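Local coordinates for uncharacterized protein Atu1735 (Agrobacterium tumefaciens, PDB 2PPX) that is of unknown function but, as an XRE-family-like protein with a helix-turn-helix motif, probably binds DNA as a transcriptional regulator, at residues L42-I55 with Y77-A89. Residues are numbered along the deposited sequence; the frame is centred on the assembly and turned at random. Where two conformers were deposited one is given.
Sequences LKLTQEEFSARYHI and YLKIIAVDPEGTA. With SO4 (sulfate ion), chain G; SO4 (sulfate ion), chain E.
Two tyrosine hydroxyls cross the contact in opposite directions, each donating to a backbone carbonyl: Tyr53 OH to Pro85 O (2.6 Å) and Tyr77 OH to Tyr53 O (2.7 Å). Pro85 O already accepts from Ala89 N within helix 85-92; the phenol arrives at its other face, 43° out of the carbonyl plane. Tyrosine suits both places, its flat ring filling the interior while its hydroxyl meets a backbone carbonyl of the other segment. With CG beside its backbone N (chi1 -63°), Tyr53 enters as a knob among Tyr77, Ile81, Thr88 and Ala89. Ile81 CG2 makes a CH-pi contact 3.9 Å from the Tyr53 ring centroid, and Arg52 CG lies over the opposite face. This joins helix 46-53, probably the first helix of the helix-turn-helix, to the two C-terminal helices of the all-helical XRE-type bundle. Phe49 CZ reaches Ile81 CG2 at 4.1 Å, while branched Ile55 fills in beside Leu78 and Tyr77. Leu42 CD2 packs against Pro85 CG, 3.7 Å away. Arg52 serves two environments: its CG touches the small methyl of Ala89, CB, at 3.6 Å, and Arg52 NH1 donates almost straight to O2 of a sulfate, probably from the crystallisation liquor, at 3.0 Å.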
# COMPACT_ATOMS: atom_id res chain seq x y z
N LEU A 42 25.00 0.77 -3.14
CA LEU A 42 25.26 1.96 -2.34
C LEU A 42 25.99 1.65 -1.02
O LEU A 42 26.30 2.58 -0.28
CB LEU A 42 23.93 2.68 -2.03
CG LEU A 42 23.11 3.17 -3.23
CD1 LEU A 42 21.82 3.85 -2.75
CD2 LEU A 42 23.94 4.08 -4.14
N LYS A 43 26.25 0.36 -0.76
CA LYS A 43 26.94 -0.08 0.46
C LYS A 43 26.23 0.36 1.75
O LYS A 43 26.86 0.80 2.71
CB LYS A 43 28.40 0.39 0.49
CG LYS A 43 29.38 -0.56 -0.19
CD LYS A 43 30.75 -0.53 0.50
CE LYS A 43 31.47 0.80 0.33
NZ LYS A 43 32.86 0.79 0.88
N LEU A 44 24.91 0.22 1.76
CA LEU A 44 24.10 0.58 2.91
C LEU A 44 23.51 -0.67 3.51
O LEU A 44 23.11 -1.59 2.79
CB LEU A 44 22.96 1.54 2.52
CG LEU A 44 23.50 2.88 1.98
CD1 LEU A 44 22.33 3.73 1.51
CD2 LEU A 44 24.38 3.64 3.01
N THR A 45 23.46 -0.72 4.84
CA THR A 45 22.72 -1.78 5.50
C THR A 45 21.22 -1.55 5.30
O THR A 45 20.79 -0.47 4.85
CB THR A 45 23.01 -1.82 7.02
OG1 THR A 45 22.45 -0.65 7.61
CG2 THR A 45 24.52 -1.90 7.33
N GLN A 46 20.41 -2.55 5.64
CA GLN A 46 18.96 -2.38 5.55
C GLN A 46 18.47 -1.21 6.41
O GLN A 46 17.64 -0.41 5.97
CB GLN A 46 18.23 -3.67 5.93
CG GLN A 46 18.49 -4.85 4.92
CD GLN A 46 17.71 -6.10 5.30
OE1 GLN A 46 17.55 -6.38 6.48
NE2 GLN A 46 17.21 -6.83 4.31
N GLU A 47 19.01 -1.11 7.62
CA GLU A 47 18.70 -0.04 8.58
C GLU A 47 19.01 1.34 8.01
O GLU A 47 18.22 2.28 8.10
CB GLU A 47 19.53 -0.23 9.86
CG GLU A 47 19.10 -1.41 10.73
CD GLU A 47 19.51 -2.80 10.21
OE1 GLU A 47 19.05 -3.76 10.87
OE2 GLU A 47 20.25 -2.95 9.19
N GLU A 48 20.21 1.46 7.45
CA GLU A 48 20.65 2.72 6.87
C GLU A 48 19.79 3.15 5.67
O GLU A 48 19.41 4.32 5.56
CB GLU A 48 22.12 2.63 6.44
CG GLU A 48 23.08 2.50 7.63
CD GLU A 48 24.51 2.20 7.22
OE1 GLU A 48 24.76 1.55 6.19
OE2 GLU A 48 25.42 2.64 7.94
N PHE A 49 19.52 2.20 4.78
CA PHE A 49 18.73 2.47 3.58
C PHE A 49 17.32 2.87 3.99
O PHE A 49 16.77 3.86 3.48
CB PHE A 49 18.73 1.23 2.64
CG PHE A 49 18.20 1.53 1.23
CD1 PHE A 49 16.83 1.48 0.98
CD2 PHE A 49 19.08 1.87 0.20
CE1 PHE A 49 16.32 1.76 -0.29
CE2 PHE A 49 18.61 2.15 -1.07
CZ PHE A 49 17.20 2.08 -1.32
N SER A 50 16.72 2.11 4.93
CA SER A 50 15.41 2.42 5.50
C SER A 50 15.32 3.85 6.04
O SER A 50 14.41 4.59 5.69
CB SER A 50 15.00 1.38 6.56
OG SER A 50 13.83 1.79 7.26
N ALA A 51 16.31 4.27 6.84
CA ALA A 51 16.28 5.60 7.43
C ALA A 51 16.59 6.69 6.39
O ALA A 51 15.95 7.74 6.38
CB ALA A 51 17.28 5.71 8.62
N ARG A 52 17.55 6.44 5.51
CA ARG A 52 17.93 7.45 4.52
C ARG A 52 16.80 7.74 3.50
O ARG A 52 16.58 8.91 3.12
CB ARG A 52 19.20 7.03 3.79
CG ARG A 52 19.78 8.08 2.89
CD ARG A 52 21.16 7.66 2.41
NE ARG A 52 22.11 7.65 3.52
CZ ARG A 52 23.42 7.42 3.40
NH1 ARG A 52 23.95 7.19 2.21
NH2 ARG A 52 24.19 7.42 4.47
N TYR A 53 16.08 6.70 3.11
CA TYR A 53 15.07 6.81 2.05
C TYR A 53 13.62 6.69 2.49
O TYR A 53 12.72 6.67 1.64
CB TYR A 53 15.41 5.85 0.88
CG TYR A 53 16.73 6.22 0.26
CD1 TYR A 53 16.88 7.43 -0.43
CD2 TYR A 53 17.85 5.39 0.40
CE1 TYR A 53 18.12 7.79 -0.98
CE2 TYR A 53 19.09 5.73 -0.18
CZ TYR A 53 19.21 6.95 -0.85
OH TYR A 53 20.39 7.35 -1.39
N HIS A 54 13.39 6.65 3.80
CA HIS A 54 12.05 6.63 4.40
C HIS A 54 11.19 5.46 3.92
O HIS A 54 10.02 5.63 3.57
CB HIS A 54 11.34 7.98 4.21
CG HIS A 54 12.10 9.15 4.76
ND1 HIS A 54 11.49 10.19 5.41
CD2 HIS A 54 13.43 9.40 4.81
CE1 HIS A 54 12.41 11.06 5.81
NE2 HIS A 54 13.59 10.61 5.46
N ILE A 55 11.80 4.29 3.88
CA ILE A 55 11.06 3.05 3.57
C ILE A 55 11.05 2.21 4.85
O ILE A 55 12.10 1.85 5.36
CB ILE A 55 11.71 2.29 2.43
CG1 ILE A 55 11.70 3.16 1.13
CG2 ILE A 55 11.01 0.93 2.19
CD1 ILE A 55 12.65 2.68 0.10
N TYR A 77 9.78 5.55 -7.28
CA TYR A 77 10.67 6.13 -6.25
C TYR A 77 12.05 5.44 -6.23
O TYR A 77 13.08 6.10 -6.15
CB TYR A 77 9.98 6.04 -4.88
CG TYR A 77 10.80 6.61 -3.73
CD1 TYR A 77 11.55 7.79 -3.89
CD2 TYR A 77 10.80 5.99 -2.49
CE1 TYR A 77 12.29 8.29 -2.84
CE2 TYR A 77 11.53 6.49 -1.43
CZ TYR A 77 12.26 7.64 -1.61
OH TYR A 77 13.01 8.12 -0.56
N LEU A 78 12.06 4.12 -6.27
CA LEU A 78 13.29 3.32 -6.33
C LEU A 78 14.11 3.63 -7.55
O LEU A 78 15.34 3.64 -7.49
CB LEU A 78 12.98 1.81 -6.31
CG LEU A 78 12.50 1.35 -4.93
CD1 LEU A 78 11.96 -0.06 -4.94
CD2 LEU A 78 13.62 1.54 -3.85
N LYS A 79 13.45 3.88 -8.67
CA LYS A 79 14.18 4.32 -9.86
C LYS A 79 14.86 5.69 -9.65
O LYS A 79 16.00 5.90 -10.10
CB LYS A 79 13.26 4.33 -11.08
CG LYS A 79 13.95 4.96 -12.31
CD LYS A 79 13.78 4.08 -13.53
CE LYS A 79 14.73 4.52 -14.66
NZ LYS A 79 13.92 4.69 -15.89
N ILE A 80 14.21 6.61 -8.94
CA ILE A 80 14.82 7.92 -8.70
C ILE A 80 16.02 7.78 -7.78
O ILE A 80 17.05 8.42 -8.00
CB ILE A 80 13.84 8.96 -8.06
CG1 ILE A 80 12.54 9.03 -8.85
CG2 ILE A 80 14.54 10.32 -7.97
CD1 ILE A 80 12.72 9.34 -10.29
N ILE A 81 15.86 6.96 -6.75
CA ILE A 81 16.98 6.68 -5.83
C ILE A 81 18.18 6.14 -6.63
O ILE A 81 19.30 6.63 -6.50
CB ILE A 81 16.58 5.64 -4.73
CG1 ILE A 81 15.51 6.22 -3.80
CG2 ILE A 81 17.83 5.17 -3.94
CD1 ILE A 81 14.90 5.20 -2.85
N ALA A 82 17.92 5.15 -7.47
CA ALA A 82 18.97 4.58 -8.34
C ALA A 82 19.67 5.62 -9.23
O ALA A 82 20.91 5.61 -9.36
CB ALA A 82 18.39 3.44 -9.18
N VAL A 83 18.89 6.51 -9.85
CA VAL A 83 19.45 7.54 -10.74
C VAL A 83 20.23 8.59 -9.94
O VAL A 83 21.27 9.07 -10.40
CB VAL A 83 18.37 8.20 -11.65
CG1 VAL A 83 18.94 9.36 -12.46
CG2 VAL A 83 17.78 7.17 -12.59
N ASP A 84 19.74 8.96 -8.76
CA ASP A 84 20.37 10.00 -7.95
C ASP A 84 20.26 9.75 -6.45
O ASP A 84 19.42 10.37 -5.78
CB ASP A 84 19.79 11.37 -8.26
CG ASP A 84 20.63 12.51 -7.65
OD1 ASP A 84 21.77 12.27 -7.17
OD2 ASP A 84 20.14 13.65 -7.64
N PRO A 85 21.11 8.86 -5.93
CA PRO A 85 21.04 8.42 -4.54
C PRO A 85 21.33 9.55 -3.56
O PRO A 85 20.66 9.68 -2.54
CB PRO A 85 22.13 7.33 -4.44
CG PRO A 85 22.53 7.04 -5.83
CD PRO A 85 22.19 8.19 -6.68
N GLU A 86 22.32 10.37 -3.92
CA GLU A 86 22.72 11.48 -3.07
C GLU A 86 21.73 12.63 -3.12
O GLU A 86 21.35 13.16 -2.08
CB GLU A 86 24.12 11.97 -3.43
CG GLU A 86 25.19 10.89 -3.33
CD GLU A 86 25.51 10.49 -1.90
OE1 GLU A 86 26.09 9.40 -1.70
OE2 GLU A 86 25.20 11.28 -0.97
N GLY A 87 21.31 13.01 -4.33
CA GLY A 87 20.33 14.09 -4.48
C GLY A 87 19.04 13.71 -3.77
O GLY A 87 18.45 14.54 -3.07
N THR A 88 18.63 12.45 -3.91
CA THR A 88 17.41 11.96 -3.28
C THR A 88 17.53 12.03 -1.75
O THR A 88 16.63 12.54 -1.08
CB THR A 88 17.01 10.54 -3.79
OG1 THR A 88 16.84 10.59 -5.21
CG2 THR A 88 15.70 10.09 -3.16
N ALA A 89 18.63 11.51 -1.22
CA ALA A 89 18.87 11.49 0.21
C ALA A 89 18.90 12.92 0.78
O ALA A 89 18.31 13.17 1.82
CB ALA A 89 20.18 10.77 0.52
S SO4 G . 27.54 7.23 2.98
O1 SO4 G . 27.53 6.55 4.28
O2 SO4 G . 26.80 6.45 2.00
O3 SO4 G . 26.94 8.56 3.12
O4 SO4 G . 28.91 7.40 2.51
S SO4 E . 7.67 10.75 7.44
O1 SO4 E . 7.08 11.20 6.17
O2 SO4 E . 6.72 9.89 8.14
O3 SO4 E . 8.91 9.99 7.26
O4 SO4 E . 7.97 11.94 8.24
O HOH W 1 17.70 11.30 3.94